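Local coordinates for protein glutamyl endopeptidase (Staphylococcus epidermidis, PDB 6PYM) that probably acts as a secreted serine endopeptidase of the chymotrypsin-like S1B family that cuts polypeptides on the carbonyl side of glutamate, at residues H66-N71 against Y75-F80; V99-N102 against Q106-G109. The protein carries 1 engineered substitution. All blocks are in the same frame, centred on the assembly; numbering follows the deposited sequence.

Both contacts lie at the ends of strands in the six-stranded antiparallel barrel of this trypsin-like protease, their centres about 12 Å apart. Interaction 1 (66-71 with 75-80) connects strand 64-67 to strand 80-87; interaction 2 (99-102 with 106-109) leads from strand 95-99 into helix 108-111. In interaction 1 H66 to A69 and F80 are buried, P76 and K79 exposed; in interaction 2 V99 and I108 are buried toward the barrel, while P101, N102, Q106 and H107 are partly exposed. Interaction 1 relies mainly on ring stacking, with one hydrogen bond and a bridging water, whereas interaction 2 closes through three direct hydrogen bonds. F80 joins them: its CE2 packs 3.4 Å from Q106 O.

Interaction 1: H66-N71 against Y75-F80; sequences HPSAKN and YPNGKF
H66 and Y75 stack where the chain leaves barrel strand 64-67 and doubles back toward strand 80-87, through a type II turn (H66 to A69) and a type I turn (Y75 to G78). In the tight part the imidazole of H66 is held between the Y75 ring and K79 CB. The two ring centroids of H66 and Y75 lie 3.9 Å apart with planes at 29°, and H66 CD2 sits over the middle of the Y75 ring. On the other face of the imidazole, K79 CB stands 3.6 Å from the H66 ring centroid in a CH-pi contact. A69 CB meets Y75 CD1 in the plane of the phenol ring, where a small methyl fits. Deeper in, P67 CD touches the edge of F80 at CD1 (3.8 Å), and I108 covers both residues.

The outer side is looser. The K79 chain leads its amine away from the 66-71 segment, and P76, exposed, lays its ring against S68 O. G78 takes a positive phi (62°), easy for glycine, at the end of its turn.

A separate polar layer lies between the turns. A water donates to P67 O and G78 O and accepts from N77 N, serving backbone groups that do not meet directly. The buried S68 OG, also bonded to D20 O, accepts from N77 ND2 at 2.9 Å, lying almost in the amide plane although the N-H is bent to 138°.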
ATOM      1  N   HIS A  66      -8.311   1.594   7.308  1.00  8.07           N
ATOM      2  CA  HIS A  66      -8.763   2.981   7.402  1.00  9.18           C
ATOM      3  C   HIS A  66      -8.215   3.742   6.199  1.00  7.80           C
ATOM      4  O   HIS A  66      -7.091   4.266   6.246  1.00  7.71           O
ATOM      5  CB  HIS A  66      -8.255   3.621   8.697  1.00  9.46           C
ATOM      6  CG  HIS A  66      -8.766   2.986   9.961  1.00  9.91           C
ATOM      7  ND1 HIS A  66      -8.182   1.895  10.574  1.00 12.63           N
ATOM      8  CD2 HIS A  66      -9.791   3.357  10.765  1.00 10.26           C
ATOM      9  CE1 HIS A  66      -8.839   1.612  11.690  1.00  9.36           C
ATOM     10  NE2 HIS A  66      -9.819   2.484  11.826  1.00 15.61           N
ATOM     11  N   PRO A  67      -8.961   3.830   5.100  1.00  7.82           N
ATOM     12  CA  PRO A  67      -8.457   4.589   3.950  1.00  8.09           C
ATOM     13  C   PRO A  67      -8.430   6.066   4.292  1.00  8.02           C
ATOM     14  O   PRO A  67      -9.333   6.585   4.954  1.00  8.52           O
ATOM     15  CB  PRO A  67      -9.482   4.287   2.850  1.00  9.22           C
ATOM     16  CG  PRO A  67     -10.752   4.006   3.599  1.00 10.12           C
ATOM     17  CD  PRO A  67     -10.336   3.335   4.885  1.00  9.05           C
ATOM     18  N   SER A  68      -7.372   6.743   3.860  1.00  7.78           N
ATOM     19  CA  SER A  68      -7.234   8.183   4.051  1.00  7.91           C
ATOM     20  C   SER A  68      -7.050   8.572   5.507  1.00  8.03           C
ATOM     21  O   SER A  68      -7.316   9.726   5.865  1.00  8.77           O
ATOM     22  CB  SER A  68      -8.399   8.999   3.452  1.00  9.13           C
ATOM     23  OG  SER A  68      -9.051   8.349   2.372  1.00  9.34           O
ATOM     24  N   ALA A  69      -6.616   7.653   6.369  1.00  8.28           N
ATOM     25  CA  ALA A  69      -6.427   7.995   7.771  1.00  9.06           C
ATOM     26  C   ALA A  69      -5.474   9.174   7.894  1.00  9.14           C
ATOM     27  O   ALA A  69      -4.461   9.251   7.189  1.00  8.65           O
ATOM     28  CB  ALA A  69      -5.851   6.802   8.525  1.00  9.38           C
ATOM     29  N   LYS A  70      -5.821  10.109   8.779  1.00 10.27           N
ATOM     30  CA  LYS A  70      -5.041  11.326   8.968  1.00 10.70           C
ATOM     31  C   LYS A  70      -4.286  11.357  10.284  1.00 10.23           C
ATOM     32  O   LYS A  70      -3.157  11.863  10.326  1.00 10.91           O
ATOM     33  CB  LYS A  70      -5.931  12.569   8.847  1.00 14.02           C
ATOM     34  CG  LYS A  70      -5.139  13.867   8.950  1.00 15.54           C
ATOM     35  CD  LYS A  70      -5.999  15.077   8.700  1.00 17.75           C
ATOM     36  CE  LYS A  70      -5.180  16.346   8.826  1.00 18.13           C
ATOM     37  NZ  LYS A  70      -4.554  16.482  10.171  1.00 24.71           N
ATOM     38  N   ASN A  71      -4.888  10.840  11.353  1.00 10.79           N
ATOM     39  CA  ASN A  71      -4.208  10.574  12.618  1.00 10.92           C
ATOM     40  C   ASN A  71      -5.090   9.624  13.422  1.00 11.60           C
ATOM     41  O   ASN A  71      -6.167   9.227  12.974  1.00 12.30           O
ATOM     42  CB  ASN A  71      -3.848  11.859  13.378  1.00 12.37           C
ATOM     43  CG  ASN A  71      -5.064  12.696  13.739  1.00 12.93           C
ATOM     44  OD1 ASN A  71      -5.930  12.261  14.492  1.00 14.26           O
ATOM     45  ND2 ASN A  71      -5.119  13.910  13.214  1.00 15.81           N
ATOM     46  N   TYR A  75     -10.153   9.547  11.306  1.00 11.63           N
ATOM     47  CA  TYR A  75     -10.337   8.583  10.230  1.00 10.94           C
ATOM     48  C   TYR A  75     -11.503   9.107   9.403  1.00 11.42           C
ATOM     49  O   TYR A  75     -12.660   8.723   9.635  1.00 11.29           O
ATOM     50  CB  TYR A  75     -10.666   7.217  10.829  1.00 11.62           C
ATOM     51  CG  TYR A  75      -9.557   6.629  11.671  1.00 10.99           C
ATOM     52  CD1 TYR A  75      -8.306   6.366  11.125  1.00 10.98           C
ATOM     53  CD2 TYR A  75      -9.767   6.305  13.006  1.00 12.83           C
ATOM     54  CE1 TYR A  75      -7.293   5.800  11.883  1.00 11.68           C
ATOM     55  CE2 TYR A  75      -8.751   5.745  13.778  1.00 13.27           C
ATOM     56  CZ  TYR A  75      -7.518   5.496  13.208  1.00 11.20           C
ATOM     57  OH  TYR A  75      -6.502   4.939  13.955  1.00 12.74           O
ATOM     58  N   PRO A  76     -11.262  10.001   8.442  1.00 11.25           N
ATOM     59  CA  PRO A  76     -12.391  10.669   7.773  1.00 11.93           C
ATOM     60  C   PRO A  76     -13.283   9.714   7.010  1.00 11.39           C
ATOM     61  O   PRO A  76     -14.480   9.986   6.837  1.00 12.05           O
ATOM     62  CB  PRO A  76     -11.704  11.679   6.844  1.00 13.65           C
ATOM     63  CG  PRO A  76     -10.326  11.123   6.636  1.00 13.00           C
ATOM     64  CD  PRO A  76      -9.960  10.478   7.943  1.00 12.16           C
ATOM     65  N   ASN A  77     -12.737   8.597   6.538  1.00 11.03           N
ATOM     66  CA  ASN A  77     -13.511   7.589   5.832  1.00 10.36           C
ATOM     67  C   ASN A  77     -13.801   6.367   6.691  1.00 12.01           C
ATOM     68  O   ASN A  77     -14.178   5.319   6.159  1.00 13.53           O
ATOM     69  CB  ASN A  77     -12.840   7.243   4.503  1.00 12.29           C
ATOM     70  CG  ASN A  77     -12.977   8.370   3.502  1.00 11.66           C
ATOM     71  OD1 ASN A  77     -14.039   8.981   3.399  1.00 11.79           O
ATOM     72  ND2 ASN A  77     -11.908   8.684   2.791  1.00 11.85           N
ATOM     73  N   GLY A  78     -13.666   6.500   8.009  1.00 12.25           N
ATOM     74  CA  GLY A  78     -13.954   5.422   8.926  1.00 12.45           C
ATOM     75  C   GLY A  78     -13.049   4.228   8.694  1.00 11.25           C
ATOM     76  O   GLY A  78     -11.879   4.356   8.300  1.00 11.16           O
ATOM     77  N   LYS A  79     -13.595   3.041   8.947  1.00 11.12           N
ATOM     78  CA  LYS A  79     -12.857   1.806   8.763  1.00 11.24           C
ATOM     79  C   LYS A  79     -13.708   0.777   8.033  1.00 11.21           C
ATOM     80  O   LYS A  79     -14.938   0.883   7.951  1.00 12.41           O
ATOM     81  CB  LYS A  79     -12.317   1.225  10.080  1.00 16.34           C
ATOM     82  CG  LYS A  79     -13.307   0.437  10.911  1.00 20.00           C
ATOM     83  CD  LYS A  79     -12.604  -0.184  12.115  1.00 19.82           C
ATOM     84  CE  LYS A  79     -13.465  -1.243  12.795  1.00 26.24           C
ATOM     85  NZ  LYS A  79     -14.708  -0.678  13.394  1.00 26.76           N
ATOM     86  N   PHE A  80     -13.012  -0.217   7.488  1.00  9.94           N
ATOM     87  CA  PHE A  80     -13.592  -1.368   6.819  1.00 10.86           C
ATOM     88  C   PHE A  80     -12.897  -2.604   7.361  1.00 11.39           C
ATOM     89  O   PHE A  80     -11.684  -2.590   7.602  1.00 12.84           O
ATOM     90  CB  PHE A  80     -13.376  -1.254   5.312  1.00 11.06           C
ATOM     91  CG  PHE A  80     -14.058  -0.064   4.710  1.00 10.88           C
ATOM     92  CD1 PHE A  80     -13.489   1.199   4.800  1.00 10.23           C
ATOM     93  CD2 PHE A  80     -15.288  -0.198   4.093  1.00 12.20           C
ATOM     94  CE1 PHE A  80     -14.129   2.301   4.282  1.00 11.47           C
ATOM     95  CE2 PHE A  80     -15.930   0.897   3.568  1.00 13.15           C
ATOM     96  CZ  PHE A  80     -15.352   2.151   3.660  1.00 12.83           C
TER
HETATM   97  O   HOH W   1     -10.485   6.801   7.450  1.00 10.28           O

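Interaction 2: V99-N102 against Q106-G109; sequences VSPN and QHIG
An Asx turn at N102, whose OD1 accepts from H104 N, shapes the loop from barrel strand 95-99 into the short helix 108-111 and brings N102 against Q106, just ahead of H107 at the helix N-cap position. Three hydrogen bonds join N102 and Q106. Backbone N102 N gives its hydrogen to Q106 O at 2.9 Å, nearly straight at 161°. The N102 side chain answers in the other direction: with CG set between the backbone N and the carbonyl carbon (chi1 69°), OD1 reaches Q106 N, which approaches from above the carbonyl plane and not along a lone pair. The same amide's ND2 then donates to Q106 OE1 at 2.8 Å, almost perfectly straight at 179°, in its own plane and on a lone pair of the glutamine oxygen. Asparagine suits this place because its short side chain can offer an acceptor and a donor together, while the longer, extended glutamine carries its carbonyl out to the ND2.

Beside these bonds P101 lies alongside H107, its CG 3.6 Å from H107 CE1 and its CB over one face of the imidazole; H107 ND1 is bonded to N44 OD1. Toward the barrel, V99 CG2 meets I108 CG2 at 3.6 Å, the two branched chains crossing at about a right angle, with F80 and V65 packed against both. A water accepts from I108 N, a backbone donor of the first turn of the helix.

With OD1 shared between H104 N and Q106 N, and ND2 also engaged, both ends of the N102 amide are held: its rotation is fixed, and the oxygen and nitrogen could not trade places without losing these bonds.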
ATOM      1  N   VAL A  99     -12.433  -6.422   1.806  1.00 10.21           N
ATOM      2  CA  VAL A  99     -13.058  -5.912   3.016  1.00 11.10           C
ATOM      3  C   VAL A  99     -14.568  -5.877   2.838  1.00 10.79           C
ATOM      4  O   VAL A  99     -15.089  -5.747   1.724  1.00 13.75           O
ATOM      5  CB  VAL A  99     -12.522  -4.520   3.422  1.00 10.41           C
ATOM      6  CG1 VAL A  99     -11.052  -4.610   3.806  1.00 12.02           C
ATOM      7  CG2 VAL A  99     -12.725  -3.506   2.302  1.00 11.60           C
ATOM      8  N   SER A 100     -15.271  -5.973   3.963  1.00 11.67           N
ATOM      9  CA  SER A 100     -16.717  -5.848   3.970  1.00 12.64           C
ATOM     10  C   SER A 100     -17.120  -4.390   3.778  1.00 13.16           C
ATOM     11  O   SER A 100     -16.324  -3.478   4.021  1.00 14.18           O
ATOM     12  CB  SER A 100     -17.263  -6.340   5.308  1.00 15.80           C
ATOM     13  OG  SER A 100     -17.012  -7.721   5.491  1.00 15.69           O
ATOM     14  N   PRO A 101     -18.359  -4.139   3.347  1.00 13.70           N
ATOM     15  CA  PRO A 101     -18.878  -2.768   3.380  1.00 13.89           C
ATOM     16  C   PRO A 101     -18.918  -2.263   4.814  1.00 15.48           C
ATOM     17  O   PRO A 101     -18.860  -3.037   5.773  1.00 16.84           O
ATOM     18  CB  PRO A 101     -20.302  -2.905   2.816  1.00 15.55           C
ATOM     19  CG  PRO A 101     -20.333  -4.226   2.122  1.00 19.31           C
ATOM     20  CD  PRO A 101     -19.353  -5.101   2.837  1.00 15.72           C
ATOM     21  N   ASN A 102     -19.024  -0.945   4.963  1.00 14.61           N
ATOM     22  CA  ASN A 102     -19.036  -0.351   6.296  1.00 17.74           C
ATOM     23  C   ASN A 102     -20.445  -0.383   6.894  1.00 20.86           C
ATOM     24  O   ASN A 102     -21.381  -0.953   6.325  1.00 20.34           O
ATOM     25  CB  ASN A 102     -18.399   1.037   6.289  1.00 16.74           C
ATOM     26  CG  ASN A 102     -19.234   2.079   5.554  1.00 16.59           C
ATOM     27  OD1 ASN A 102     -20.389   1.844   5.181  1.00 16.57           O
ATOM     28  ND2 ASN A 102     -18.645   3.249   5.346  1.00 17.59           N
ATOM     29  N   GLN A 106     -21.618   1.175   2.643  1.00 16.70           N
ATOM     30  CA  GLN A 106     -20.758   1.740   1.611  1.00 14.68           C
ATOM     31  C   GLN A 106     -19.566   0.820   1.390  1.00 12.94           C
ATOM     32  O   GLN A 106     -19.038   0.232   2.334  1.00 14.40           O
ATOM     33  CB  GLN A 106     -20.238   3.112   2.034  1.00 16.65           C
ATOM     34  CG  GLN A 106     -21.312   4.131   2.342  1.00 18.16           C
ATOM     35  CD  GLN A 106     -20.735   5.379   2.977  1.00 20.70           C
ATOM     36  OE1 GLN A 106     -20.026   5.307   3.982  1.00 19.89           O
ATOM     37  NE2 GLN A 106     -21.027   6.531   2.390  1.00 26.66           N
ATOM     38  N   HIS A 107     -19.151   0.697   0.139  1.00 13.11           N
ATOM     39  CA  HIS A 107     -17.984  -0.102  -0.199  1.00 12.68           C
ATOM     40  C   HIS A 107     -16.749   0.786  -0.222  1.00 11.66           C
ATOM     41  O   HIS A 107     -16.828   1.982  -0.503  1.00 12.28           O
ATOM     42  CB  HIS A 107     -18.195  -0.772  -1.551  1.00 14.70           C
ATOM     43  CG  HIS A 107     -19.402  -1.657  -1.586  1.00 15.58           C
ATOM     44  ND1 HIS A 107     -19.337  -3.013  -1.350  1.00 17.21           N
ATOM     45  CD2 HIS A 107     -20.710  -1.373  -1.795  1.00 19.61           C
ATOM     46  CE1 HIS A 107     -20.551  -3.531  -1.432  1.00 19.69           C
ATOM     47  NE2 HIS A 107     -21.401  -2.556  -1.700  1.00 20.23           N
ATOM     48  N   ILE A 108     -15.594   0.191   0.084  1.00 11.54           N
ATOM     49  CA  ILE A 108     -14.386   0.997   0.245  1.00 10.70           C
ATOM     50  C   ILE A 108     -14.044   1.742  -1.041  1.00 11.04           C
ATOM     51  O   ILE A 108     -13.622   2.903  -1.004  1.00 11.30           O
ATOM     52  CB  ILE A 108     -13.217   0.149   0.785  1.00 10.24           C
ATOM     53  CG1 ILE A 108     -12.068   1.048   1.239  1.00 10.78           C
ATOM     54  CG2 ILE A 108     -12.744  -0.886  -0.235  1.00 10.61           C
ATOM     55  CD1 ILE A 108     -11.044   0.323   2.077  1.00 10.25           C
ATOM     56  N   GLY A 109     -14.255   1.108  -2.194  1.00 10.40           N
ATOM     57  CA  GLY A 109     -13.973   1.743  -3.463  1.00 11.94           C
ATOM     58  C   GLY A 109     -15.017   2.718  -3.940  1.00 12.17           C
ATOM     59  O   GLY A 109     -14.886   3.270  -5.036  1.00 13.51           O
TER
HETATM   60  O   HOH W   2     -16.038  -2.557   0.853  1.00 13.61           O